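Local coordinates for protein sulfite reductase [ferredoxin] (Mycobacterium tuberculosis, PDB 1ZJ8) that reduces sulfite to sulfide with electrons delivered by ferredoxin, using one siroheme and one [4Fe-4S] cluster, at residues H231-A237 and L252-L258; K218-A222 and W281-T285; N261-Q266 and K303-K307. All coordinates share one frame; numbering follows the deposited sequence.

Overall arrangement
The three contacts illustrate how chemistry follows position in an alpha/beta domain that carries siroheme on one side. Contact 1 lies in the buried core of the mixed sheet and combines backbone hydrogen bonds of a hairpin with a T-shaped His-Trp pair. Contact 2, equally buried, joins the neighbouring strand to a helix through aromatic and hydroxyl side chains. The two meet directly, because strands 219-224 and 236-243 are partners in the sheet, and both reach siroheme. Contact 3 is only partly buried: a loop continuing from contact 1 rests on helix 302-309 through methionine and glutamine side chains and one lysine-to-carbonyl bond. It adjoins contact 1 by backbone bonds but does not touch contact 2.

Contact 1 (H231-A237 and L252-L258); sequences HEINDVA and LWVGGGL. With SRM (siroheme), chain E.
His231 meets Trp253 in a T-shaped pair: the edge of the imidazole points at the indole face, its CE1 3.5 Å above the plane and over its centre, with the two planes at 88°. A chi1 of 60° tucks CG over the backbone, flanked by N and C, and swings the imidazole to this side. Glu232 runs alongside the same indole, its CG 4.0 Å from Trp253 CZ3, while its OE2 accepts from the backbone N of Gly513. Trp253 NE1 is held in turn by Asp251.

At the backbone of the same tryptophan, Ala237 and Trp253 form an antiparallel hydrogen-bonded pair, with Ala237 N to Trp253 O and Trp253 N to Ala237 O both 2.8 Å. Val236 and Val254 follow as a non-hydrogen-bonded pair, and their side chains turn to the other face, toward Val284 of helix 277-291. Past the strand end, Gly255 N still reaches Asp235 O at 3.0 Å, and Gly256 N makes a weak bond to Asn234 O. Having no side chain, Gly256 lets its CA come within 4.2 Å of Ile233 CA.

Farther on, Ile233 CG2 rests 3.6 Å from Leu258 CD2. The backbone N of Leu258 donates to siroheme O2C at 2.8 Å, and the tip of Ile233 lies near another siroheme carboxylate. In the second shell, Asp235 OD2 is gripped by the backbone N of Lys220 and a salt bridge to Arg301, which also hydrogen-bonds siroheme. The whole is an antiparallel beta hairpin whose outgoing strand unravels into three glycines that lead to the siroheme pocket of a nitrite and sulfite reductase 4Fe-4S domain.

Contact 2 (K218-A222 and W281-T285); sequences KYKTA and WAAVT. With SRM (siroheme), chain E.
Tyr219 and Thr221 meet Trp281, Val284 and Thr285 where a helix covers one face of a beta-sheet, the layered alpha/beta construction of this domain. Strand 219-222 and helix 281-285 run roughly antiparallel, at 155°, with their axes 11.4 Å apart. The alternation of the strand divides its labour: Tyr219 and Thr221 face the helix, whereas Lys220 leaves from the other face and extends to the siroheme carboxylates, with a weak bond to O3C that is uncertain because the modelled amine sits too near its neighbours.

Tyr219 and Trp281 reach out from strand and helix and overlap side by side as an offset edge-to-face pair, the edge of Tyr219 toward the face of Trp281 with planes at 75° and Tyr219 CE2 3.9 Å from Trp281 CZ2. Over a face of the phenol ring lies Thr285 CG2, a CH-pi contact 4.2 Å from the centroid, and Val284 CG1 lies at the ring edge, beside Tyr219 OH. Phe288 of the same helix also meets the Tyr219 ring.

Thr285 OG1 donates to Trp281 O one turn earlier, 2.8 Å away, and this oxygen also accepts from Thr285 N. That bond steadies the hydroxyl above the centre of the indole. With CG anti to the backbone N (chi1 -180°), the indole reaches back to the strand, and Trp281 NE1 donates to Thr221 OG1 at 3.0 Å, nearly straight and close to the ring plane.

Contact 3 (N261-Q266 and K303-K307); sequences NPMLAQ and KFLIK
Lys303 and Asn261 supply the polar link, with the lysine NZ donating to the backbone O of Asn261. The modelled separation of Lys303 NZ and Asn261 O, 2.4 Å, is shorter than such a bond should be, so its exact length is doubtful. Beyond CG the lysine chain is extended, which carries the amine from the helix out to the loop.

Van der Waals contact centres on Met263. Its chain bends at the last torsion (chi3 54°), bringing CE to 3.6 Å from Lys307 CB and, as a polar neighbour, to 3.3 Å from Lys303 O; the thioether thus lies across one helical turn, near a carbonyl that already accepts from Lys307 N. Asn261 CB adds a looser touch, approaching the Phe304 ring obliquely, 4.5 Å from CZ. This packing joins the connection between sheet strands 249-254 and 266-272 to helix 302-309, at a partly buried margin of the domain. Met263 is also tied through its backbone to Gly257, and Pro262 and Leu264 pack on Phe518.

A mixed contact comes from Gln266, where the next strand begins: its side chain and that of Ile306 overlap head to tail, Gln266 NE2 3.4 Å from Ile306 CG2.

Contact 1 (H231-A237 and L252-L258)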
loop_
_atom_site.group_PDB
_atom_site.type_symbol
_atom_site.label_atom_id
_atom_site.label_comp_id
_atom_site.label_asym_id
_atom_site.label_seq_id
_atom_site.Cartn_x
_atom_site.Cartn_y
_atom_site.Cartn_z
ATOM N N HIS A 231 -8.246 4.075 -4.811
ATOM C CA HIS A 231 -7.902 5.444 -5.156
ATOM C C HIS A 231 -8.396 6.419 -4.128
ATOM O O HIS A 231 -7.716 7.393 -3.820
ATOM C CB HIS A 231 -8.460 5.813 -6.515
ATOM C CG HIS A 231 -9.952 5.717 -6.618
ATOM N ND1 HIS A 231 -10.769 6.829 -6.628
ATOM C CD2 HIS A 231 -10.767 4.652 -6.783
ATOM C CE1 HIS A 231 -12.024 6.449 -6.775
ATOM N NE2 HIS A 231 -12.049 5.134 -6.882
ATOM N N GLU A 232 -9.564 6.125 -3.569
ATOM C CA GLU A 232 -10.218 6.998 -2.621
ATOM C C GLU A 232 -9.314 7.423 -1.459
ATOM O O GLU A 232 -9.590 8.428 -0.810
ATOM C CB GLU A 232 -11.489 6.313 -2.100
ATOM C CG GLU A 232 -12.614 6.168 -3.166
ATOM C CD GLU A 232 -12.883 4.728 -3.641
ATOM O OE1 GLU A 232 -11.924 3.954 -3.863
ATOM O OE2 GLU A 232 -14.081 4.384 -3.815
ATOM N N ILE A 233 -8.236 6.681 -1.205
ATOM C CA ILE A 233 -7.298 6.982 -0.099
ATOM C C ILE A 233 -5.853 7.300 -0.554
ATOM O O ILE A 233 -4.896 7.188 0.225
ATOM C CB ILE A 233 -7.302 5.821 0.928
ATOM C CG1 ILE A 233 -6.898 4.482 0.268
ATOM C CG2 ILE A 233 -8.691 5.695 1.579
ATOM C CD1 ILE A 233 -5.608 3.893 0.798
ATOM N N ASN A 234 -5.696 7.698 -1.815
ATOM C CA ASN A 234 -4.407 8.180 -2.336
ATOM C C ASN A 234 -4.374 9.740 -2.337
ATOM O O ASN A 234 -5.416 10.385 -2.356
ATOM C CB ASN A 234 -4.166 7.600 -3.756
ATOM C CG ASN A 234 -3.639 6.144 -3.736
ATOM O OD1 ASN A 234 -2.448 5.923 -3.599
ATOM N ND2 ASN A 234 -4.525 5.166 -3.923
ATOM N N ASP A 235 -3.186 10.334 -2.285
ATOM C CA ASP A 235 -3.064 11.794 -2.352
ATOM C C ASP A 235 -3.591 12.329 -3.662
ATOM O O ASP A 235 -4.137 13.427 -3.711
ATOM C CB ASP A 235 -1.610 12.227 -2.227
ATOM C CG ASP A 235 -1.031 11.899 -0.880
ATOM O OD1 ASP A 235 -1.390 12.599 0.097
ATOM O OD2 ASP A 235 -0.232 10.931 -0.799
ATOM N N VAL A 236 -3.397 11.559 -4.727
ATOM C CA VAL A 236 -3.855 11.951 -6.064
ATOM C C VAL A 236 -4.205 10.694 -6.871
ATOM O O VAL A 236 -3.485 9.703 -6.822
ATOM C CB VAL A 236 -2.791 12.836 -6.822
ATOM C CG1 VAL A 236 -1.500 12.070 -7.088
ATOM C CG2 VAL A 236 -3.366 13.377 -8.138
ATOM N N ALA A 237 -5.317 10.730 -7.594
ATOM C CA ALA A 237 -5.743 9.568 -8.369
ATOM C C ALA A 237 -6.312 9.950 -9.742
ATOM O O ALA A 237 -7.063 10.927 -9.876
ATOM C CB ALA A 237 -6.743 8.753 -7.580
ATOM N N LEU A 252 -10.102 12.979 -12.179
ATOM C CA LEU A 252 -9.065 13.363 -11.226
ATOM C C LEU A 252 -9.624 13.416 -9.824
ATOM O O LEU A 252 -10.637 14.074 -9.583
ATOM C CB LEU A 252 -8.479 14.725 -11.595
ATOM C CG LEU A 252 -7.434 15.351 -10.664
ATOM C CD1 LEU A 252 -6.316 14.390 -10.336
ATOM C CD2 LEU A 252 -6.852 16.635 -11.258
ATOM N N TRP A 253 -8.966 12.698 -8.914
ATOM C CA TRP A 253 -9.275 12.703 -7.497
ATOM C C TRP A 253 -8.054 13.225 -6.736
ATOM O O TRP A 253 -6.904 13.002 -7.149
ATOM C CB TRP A 253 -9.597 11.285 -7.024
ATOM C CG TRP A 253 -10.898 10.732 -7.514
ATOM C CD1 TRP A 253 -11.272 10.576 -8.791
ATOM C CD2 TRP A 253 -11.986 10.250 -6.711
ATOM N NE1 TRP A 253 -12.537 10.037 -8.856
ATOM C CE2 TRP A 253 -12.993 9.815 -7.593
ATOM C CE3 TRP A 253 -12.211 10.164 -5.331
ATOM C CZ2 TRP A 253 -14.209 9.290 -7.159
ATOM C CZ3 TRP A 253 -13.426 9.629 -4.891
ATOM C CH2 TRP A 253 -14.411 9.198 -5.812
ATOM N N VAL A 254 -8.316 13.887 -5.607
ATOM C CA VAL A 254 -7.278 14.479 -4.785
ATOM C C VAL A 254 -7.703 14.455 -3.306
ATOM O O VAL A 254 -8.912 14.501 -2.999
ATOM C CB VAL A 254 -6.991 15.925 -5.290
ATOM C CG1 VAL A 254 -6.712 16.897 -4.147
ATOM C CG2 VAL A 254 -5.828 15.925 -6.294
ATOM N N GLY A 255 -6.715 14.367 -2.403
ATOM C CA GLY A 255 -6.913 14.656 -0.957
ATOM C C GLY A 255 -7.083 13.490 0.015
ATOM O O GLY A 255 -7.703 13.651 1.065
ATOM N N GLY A 256 -6.505 12.329 -0.307
ATOM C CA GLY A 256 -6.788 11.081 0.419
ATOM C C GLY A 256 -5.715 10.643 1.384
ATOM O O GLY A 256 -4.571 11.072 1.277
ATOM N N GLY A 257 -6.091 9.780 2.326
ATOM C CA GLY A 257 -5.156 9.260 3.335
ATOM C C GLY A 257 -5.889 8.657 4.519
ATOM O O GLY A 257 -7.027 9.052 4.805
ATOM N N LEU A 258 -5.269 7.681 5.179
ATOM C CA LEU A 258 -5.833 7.087 6.398
ATOM C C LEU A 258 -4.763 6.951 7.443
ATOM O O LEU A 258 -3.960 6.027 7.374
ATOM C CB LEU A 258 -6.308 5.644 6.202
ATOM C CG LEU A 258 -7.015 5.092 4.988
ATOM C CD1 LEU A 258 -6.632 3.634 4.889
ATOM C CD2 LEU A 258 -8.519 5.235 5.116
HETATM FE FE SRM E . 3.280 2.478 5.516
HETATM C CHA SRM E . 5.286 3.858 7.913
HETATM C CHB SRM E . 4.592 -0.532 6.173
HETATM C CHC SRM E . 1.401 1.178 3.199
HETATM C CHD SRM E . 0.724 4.622 6.415
HETATM N NA SRM E . 4.797 1.833 6.648
HETATM C C1A SRM E . 5.591 2.554 7.471
HETATM C C2A SRM E . 6.841 1.839 7.883
HETATM C CMA SRM E . 7.979 2.275 7.012
HETATM C CDA SRM E . 7.118 1.955 9.356
HETATM C CEA SRM E . 8.181 2.890 9.840
HETATM O O3A SRM E . 8.049 4.100 9.625
HETATM O O4A SRM E . 9.180 2.467 10.439
HETATM C C3A SRM E . 6.450 0.430 7.597
HETATM C CAA SRM E . 7.542 -0.416 7.034
HETATM C CBA SRM E . 8.184 -1.013 8.259
HETATM C CCA SRM E . 8.730 -2.372 7.965
HETATM O O1A SRM E . 8.066 -3.147 7.242
HETATM O O2A SRM E . 9.849 -2.682 8.440
HETATM C C4A SRM E . 5.232 0.572 6.748
HETATM N NB SRM E . 3.163 0.680 4.729
HETATM C C1B SRM E . 3.777 -0.461 5.046
HETATM C C2B SRM E . 3.532 -1.602 4.100
HETATM C CMB SRM E . 4.739 -2.453 3.825
HETATM C CDB SRM E . 2.481 -2.467 4.712
HETATM C CEB SRM E . 2.058 -3.688 3.975
HETATM O O3B SRM E . 2.298 -4.841 4.393
HETATM O O4B SRM E . 1.459 -3.512 2.913
HETATM C C3B SRM E . 2.990 -0.826 2.918
HETATM C CAB SRM E . 4.107 -0.359 2.021
HETATM C CBB SRM E . 3.640 -0.135 0.615
HETATM C CCB SRM E . 4.713 0.546 -0.186
HETATM O O1B SRM E . 5.401 -0.087 -0.983
HETATM O O2B SRM E . 4.908 1.753 -0.088
HETATM C C4B SRM E . 2.486 0.406 3.618
HETATM N NC SRM E . 1.432 2.741 5.019
HETATM C C1C SRM E . 0.860 2.243 3.904
HETATM C C2C SRM E . -0.469 2.613 3.747
HETATM C CDC SRM E . -1.504 2.076 2.816
HETATM C CEC SRM E . -1.655 2.607 1.444
HETATM O O3C SRM E . -0.797 3.391 0.977
HETATM O O4C SRM E . -2.668 2.236 0.833
HETATM C C3C SRM E . -0.639 3.556 4.715
HETATM C CAC SRM E . -1.971 4.219 4.853
HETATM C CBC SRM E . -2.452 5.194 3.800
HETATM C CCC SRM E . -1.787 6.539 4.037
HETATM O O1C SRM E . -0.557 6.694 3.808
HETATM O O2C SRM E . -2.515 7.459 4.490
HETATM C C4C SRM E . 0.530 3.667 5.423
HETATM N ND SRM E . 3.171 4.155 6.644
HETATM C C1D SRM E . 2.003 4.718 6.993
HETATM C C2D SRM E . 2.201 5.505 8.143
HETATM C CAD SRM E . 1.358 6.729 8.454
HETATM C CBD SRM E . 1.828 8.065 7.968
HETATM C CCD SRM E . 1.016 9.321 8.105
HETATM O O1D SRM E . 0.626 9.859 7.044
HETATM O O2D SRM E . 0.739 9.804 9.236
HETATM C C3D SRM E . 3.542 5.391 8.471
HETATM C CDD SRM E . 4.311 6.366 9.320
HETATM C CED SRM E . 4.790 7.706 8.807
HETATM O O3D SRM E . 4.783 7.972 7.605
HETATM O O4D SRM E . 5.205 8.578 9.583
HETATM C C4D SRM E . 4.129 4.555 7.535
#

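Contact 2 (K218-A222 and W281-T285)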
loop_
_atom_site.group_PDB
_atom_site.type_symbol
_atom_site.label_atom_id
_atom_site.label_comp_id
_atom_site.label_asym_id
_atom_site.label_seq_id
_atom_site.Cartn_x
_atom_site.Cartn_y
_atom_site.Cartn_z
ATOM N N LYS A 218 5.311 12.383 2.524
ATOM C CA LYS A 218 5.094 11.332 1.533
ATOM C C LYS A 218 3.859 11.639 0.676
ATOM O O LYS A 218 2.912 12.300 1.136
ATOM C CB LYS A 218 4.977 9.955 2.214
ATOM C CG LYS A 218 3.760 9.755 3.105
ATOM C CD LYS A 218 3.566 8.292 3.504
ATOM C CE LYS A 218 4.210 7.942 4.850
ATOM N NZ LYS A 218 4.144 6.465 5.126
ATOM N N TYR A 219 3.896 11.131 -0.560
ATOM C CA TYR A 219 2.923 11.444 -1.612
ATOM C C TYR A 219 2.587 10.210 -2.450
ATOM O O TYR A 219 3.433 9.674 -3.158
ATOM C CB TYR A 219 3.514 12.507 -2.516
ATOM C CG TYR A 219 2.606 13.100 -3.571
ATOM C CD1 TYR A 219 1.685 14.060 -3.241
ATOM C CD2 TYR A 219 2.737 12.753 -4.906
ATOM C CE1 TYR A 219 0.888 14.645 -4.202
ATOM C CE2 TYR A 219 1.948 13.339 -5.878
ATOM C CZ TYR A 219 1.020 14.297 -5.521
ATOM O OH TYR A 219 0.216 14.908 -6.465
ATOM N N LYS A 220 1.333 9.789 -2.374
ATOM C CA LYS A 220 0.886 8.528 -2.923
ATOM C C LYS A 220 -0.033 8.746 -4.123
ATOM O O LYS A 220 -1.004 9.526 -4.058
ATOM C CB LYS A 220 0.149 7.725 -1.839
ATOM C CG LYS A 220 1.075 7.113 -0.821
ATOM C CD LYS A 220 0.330 6.477 0.347
ATOM C CE LYS A 220 1.336 5.762 1.263
ATOM N NZ LYS A 220 0.827 5.411 2.623
ATOM N N THR A 221 0.247 7.994 -5.184
ATOM C CA THR A 221 -0.435 8.161 -6.447
ATOM C C THR A 221 -1.012 6.829 -6.965
ATOM O O THR A 221 -0.372 5.761 -6.864
ATOM C CB THR A 221 0.524 8.797 -7.476
ATOM O OG1 THR A 221 0.874 10.115 -7.037
ATOM C CG2 THR A 221 -0.104 8.883 -8.854
ATOM N N ALA A 222 -2.218 6.917 -7.539
ATOM C CA ALA A 222 -2.853 5.787 -8.183
ATOM C C ALA A 222 -3.414 6.141 -9.578
ATOM O O ALA A 222 -4.146 7.120 -9.726
ATOM C CB ALA A 222 -3.936 5.279 -7.296
ATOM N N TRP A 281 -0.454 15.699 -13.287
ATOM C CA TRP A 281 0.117 15.073 -12.099
ATOM C C TRP A 281 1.181 15.994 -11.519
ATOM O O TRP A 281 1.212 16.234 -10.305
ATOM C CB TRP A 281 0.716 13.710 -12.441
ATOM C CG TRP A 281 1.314 13.002 -11.273
ATOM C CD1 TRP A 281 0.697 12.098 -10.453
ATOM C CD2 TRP A 281 2.656 13.134 -10.786
ATOM N NE1 TRP A 281 1.572 11.662 -9.484
ATOM C CE2 TRP A 281 2.783 12.278 -9.668
ATOM C CE3 TRP A 281 3.758 13.903 -11.172
ATOM C CZ2 TRP A 281 3.974 12.154 -8.949
ATOM C CZ3 TRP A 281 4.943 13.770 -10.454
ATOM C CH2 TRP A 281 5.040 12.899 -9.357
ATOM N N ALA A 282 2.035 16.526 -12.398
ATOM C CA ALA A 282 3.116 17.414 -11.966
ATOM C C ALA A 282 2.557 18.663 -11.265
ATOM O O ALA A 282 3.056 19.080 -10.223
ATOM C CB ALA A 282 3.990 17.793 -13.144
ATOM N N ALA A 283 1.496 19.219 -11.826
ATOM C CA ALA A 283 0.900 20.427 -11.308
ATOM C C ALA A 283 0.300 20.216 -9.914
ATOM O O ALA A 283 0.426 21.070 -9.018
ATOM C CB ALA A 283 -0.156 20.909 -12.259
ATOM N N VAL A 284 -0.354 19.078 -9.716
ATOM C CA VAL A 284 -0.918 18.749 -8.396
ATOM C C VAL A 284 0.214 18.581 -7.372
ATOM O O VAL A 284 0.176 19.161 -6.271
ATOM C CB VAL A 284 -1.774 17.459 -8.438
ATOM C CG1 VAL A 284 -2.148 17.016 -7.033
ATOM C CG2 VAL A 284 -3.045 17.657 -9.296
ATOM N N THR A 285 1.227 17.801 -7.748
ATOM C CA THR A 285 2.378 17.598 -6.897
ATOM C C THR A 285 3.060 18.930 -6.575
ATOM O O THR A 285 3.584 19.110 -5.467
ATOM C CB THR A 285 3.384 16.648 -7.554
ATOM O OG1 THR A 285 2.694 15.484 -8.028
ATOM C CG2 THR A 285 4.462 16.229 -6.556
HETATM FE FE SRM E . 3.280 2.478 5.516
HETATM C CHA SRM E . 5.286 3.858 7.913
HETATM C CHB SRM E . 4.592 -0.532 6.173
HETATM C CHC SRM E . 1.401 1.178 3.199
HETATM C CHD SRM E . 0.724 4.622 6.415
HETATM N NA SRM E . 4.797 1.833 6.648
HETATM C C1A SRM E . 5.591 2.554 7.471
HETATM C C2A SRM E . 6.841 1.839 7.883
HETATM C CMA SRM E . 7.979 2.275 7.012
HETATM C CDA SRM E . 7.118 1.955 9.356
HETATM C CEA SRM E . 8.181 2.890 9.840
HETATM O O3A SRM E . 8.049 4.100 9.625
HETATM O O4A SRM E . 9.180 2.467 10.439
HETATM C C3A SRM E . 6.450 0.430 7.597
HETATM C CAA SRM E . 7.542 -0.416 7.034
HETATM C CBA SRM E . 8.184 -1.013 8.259
HETATM C CCA SRM E . 8.730 -2.372 7.965
HETATM O O1A SRM E . 8.066 -3.147 7.242
HETATM O O2A SRM E . 9.849 -2.682 8.440
HETATM C C4A SRM E . 5.232 0.572 6.748
HETATM N NB SRM E . 3.163 0.680 4.729
HETATM C C1B SRM E . 3.777 -0.461 5.046
HETATM C C2B SRM E . 3.532 -1.602 4.100
HETATM C CMB SRM E . 4.739 -2.453 3.825
HETATM C CDB SRM E . 2.481 -2.467 4.712
HETATM C CEB SRM E . 2.058 -3.688 3.975
HETATM O O3B SRM E . 2.298 -4.841 4.393
HETATM O O4B SRM E . 1.459 -3.512 2.913
HETATM C C3B SRM E . 2.990 -0.826 2.918
HETATM C CAB SRM E . 4.107 -0.359 2.021
HETATM C CBB SRM E . 3.640 -0.135 0.615
HETATM C CCB SRM E . 4.713 0.546 -0.186
HETATM O O1B SRM E . 5.401 -0.087 -0.983
HETATM O O2B SRM E . 4.908 1.753 -0.088
HETATM C C4B SRM E . 2.486 0.406 3.618
HETATM N NC SRM E . 1.432 2.741 5.019
HETATM C C1C SRM E . 0.860 2.243 3.904
HETATM C C2C SRM E . -0.469 2.613 3.747
HETATM C CDC SRM E . -1.504 2.076 2.816
HETATM C CEC SRM E . -1.655 2.607 1.444
HETATM O O3C SRM E . -0.797 3.391 0.977
HETATM O O4C SRM E . -2.668 2.236 0.833
HETATM C C3C SRM E . -0.639 3.556 4.715
HETATM C CAC SRM E . -1.971 4.219 4.853
HETATM C CBC SRM E . -2.452 5.194 3.800
HETATM C CCC SRM E . -1.787 6.539 4.037
HETATM O O1C SRM E . -0.557 6.694 3.808
HETATM O O2C SRM E . -2.515 7.459 4.490
HETATM C C4C SRM E . 0.530 3.667 5.423
HETATM N ND SRM E . 3.171 4.155 6.644
HETATM C C1D SRM E . 2.003 4.718 6.993
HETATM C C2D SRM E . 2.201 5.505 8.143
HETATM C CAD SRM E . 1.358 6.729 8.454
HETATM C CBD SRM E . 1.828 8.065 7.968
HETATM C CCD SRM E . 1.016 9.321 8.105
HETATM O O1D SRM E . 0.626 9.859 7.044
HETATM O O2D SRM E . 0.739 9.804 9.236
HETATM C C3D SRM E . 3.542 5.391 8.471
HETATM C CDD SRM E . 4.311 6.366 9.320
HETATM C CED SRM E . 4.790 7.706 8.807
HETATM O O3D SRM E . 4.783 7.972 7.605
HETATM O O4D SRM E . 5.205 8.578 9.583
HETATM C C4D SRM E . 4.129 4.555 7.535
#

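Contact 3 (N261-Q266 and K303-K307)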
loop_
_atom_site.group_PDB
_atom_site.type_symbol
_atom_site.label_atom_id
_atom_site.label_comp_id
_atom_site.label_asym_id
_atom_site.label_seq_id
_atom_site.Cartn_x
_atom_site.Cartn_y
_atom_site.Cartn_z
ATOM N N ASN A 261 -5.991 10.174 11.365
ATOM C CA ASN A 261 -7.080 11.059 10.916
ATOM C C ASN A 261 -7.525 10.805 9.465
ATOM O O ASN A 261 -7.065 11.482 8.549
ATOM C CB ASN A 261 -6.680 12.524 11.121
ATOM C CG ASN A 261 -7.862 13.395 11.488
ATOM O OD1 ASN A 261 -8.909 13.340 10.840
ATOM N ND2 ASN A 261 -7.711 14.190 12.541
ATOM N N PRO A 262 -8.448 9.846 9.256
ATOM C CA PRO A 262 -8.777 9.382 7.910
ATOM C C PRO A 262 -9.630 10.363 7.129
ATOM O O PRO A 262 -10.455 11.042 7.715
ATOM C CB PRO A 262 -9.586 8.104 8.176
ATOM C CG PRO A 262 -10.265 8.366 9.459
ATOM C CD PRO A 262 -9.270 9.165 10.276
ATOM N N MET A 263 -9.443 10.400 5.812
ATOM C CA MET A 263 -10.199 11.293 4.930
ATOM C C MET A 263 -10.248 10.745 3.493
ATOM O O MET A 263 -9.203 10.420 2.902
ATOM C CB MET A 263 -9.554 12.677 4.882
ATOM C CG MET A 263 -9.591 13.480 6.168
ATOM S SD MET A 263 -8.838 15.129 5.974
ATOM C CE MET A 263 -9.794 15.753 4.547
ATOM N N LEU A 264 -11.455 10.669 2.934
ATOM C CA LEU A 264 -11.638 10.257 1.541
ATOM C C LEU A 264 -11.198 11.347 0.552
ATOM O O LEU A 264 -11.614 12.504 0.647
ATOM C CB LEU A 264 -13.107 9.902 1.267
ATOM C CG LEU A 264 -13.699 8.708 2.004
ATOM C CD1 LEU A 264 -15.186 8.614 1.726
ATOM C CD2 LEU A 264 -12.978 7.427 1.620
ATOM N N ALA A 265 -10.377 10.966 -0.416
ATOM C CA ALA A 265 -10.070 11.848 -1.532
ATOM C C ALA A 265 -11.351 12.151 -2.309
ATOM O O ALA A 265 -12.273 11.338 -2.356
ATOM C CB ALA A 265 -8.990 11.234 -2.449
ATOM N N GLN A 266 -11.387 13.346 -2.902
ATOM C CA GLN A 266 -12.605 13.913 -3.496
ATOM C C GLN A 266 -12.378 14.348 -4.948
ATOM O O GLN A 266 -11.306 14.821 -5.302
ATOM C CB GLN A 266 -13.053 15.116 -2.676
ATOM C CG GLN A 266 -12.841 14.951 -1.169
ATOM C CD GLN A 266 -12.936 16.268 -0.448
ATOM O OE1 GLN A 266 -14.011 16.894 -0.396
ATOM N NE2 GLN A 266 -11.797 16.722 0.094
ATOM N N LYS A 303 -3.991 15.771 2.407
ATOM C CA LYS A 303 -5.391 15.674 2.866
ATOM C C LYS A 303 -5.844 16.883 3.718
ATOM O O LYS A 303 -6.991 17.325 3.629
ATOM C CB LYS A 303 -5.629 14.338 3.622
ATOM C CG LYS A 303 -4.689 14.065 4.812
ATOM C CD LYS A 303 -5.059 12.753 5.545
ATOM C CE LYS A 303 -4.543 12.725 6.996
ATOM N NZ LYS A 303 -4.775 11.446 7.712
ATOM N N PHE A 304 -4.927 17.405 4.529
ATOM C CA PHE A 304 -5.208 18.519 5.439
ATOM C C PHE A 304 -5.439 19.849 4.667
ATOM O O PHE A 304 -6.468 20.546 4.860
ATOM C CB PHE A 304 -4.049 18.664 6.460
ATOM C CG PHE A 304 -3.947 17.513 7.453
ATOM C CD1 PHE A 304 -4.917 17.329 8.434
ATOM C CD2 PHE A 304 -2.868 16.629 7.417
ATOM C CE1 PHE A 304 -4.827 16.276 9.342
ATOM C CE2 PHE A 304 -2.768 15.568 8.339
ATOM C CZ PHE A 304 -3.750 15.393 9.292
ATOM N N LEU A 305 -4.474 20.182 3.803
ATOM C CA LEU A 305 -4.568 21.327 2.894
ATOM C C LEU A 305 -5.885 21.326 2.140
ATOM O O LEU A 305 -6.527 22.375 1.980
ATOM C CB LEU A 305 -3.413 21.273 1.885
ATOM C CG LEU A 305 -3.130 22.481 0.979
ATOM C CD1 LEU A 305 -2.903 23.745 1.804
ATOM C CD2 LEU A 305 -1.918 22.208 0.073
ATOM N N ILE A 306 -6.278 20.136 1.683
ATOM C CA ILE A 306 -7.535 19.949 0.948
ATOM C C ILE A 306 -8.731 20.090 1.869
ATOM O O ILE A 306 -9.785 20.548 1.438
ATOM C CB ILE A 306 -7.619 18.566 0.267
ATOM C CG1 ILE A 306 -6.405 18.320 -0.651
ATOM C CG2 ILE A 306 -8.936 18.434 -0.494
ATOM C CD1 ILE A 306 -6.261 19.293 -1.809
ATOM N N LYS A 307 -8.576 19.685 3.131
ATOM C CA LYS A 307 -9.647 19.901 4.116
ATOM C C LYS A 307 -9.889 21.406 4.361
ATOM O O LYS A 307 -11.030 21.867 4.359
ATOM C CB LYS A 307 -9.366 19.202 5.443
ATOM C CG LYS A 307 -10.643 18.872 6.204
ATOM C CD LYS A 307 -10.440 18.986 7.699
ATOM C CE LYS A 307 -11.608 18.393 8.457
ATOM N NZ LYS A 307 -11.208 18.085 9.849
#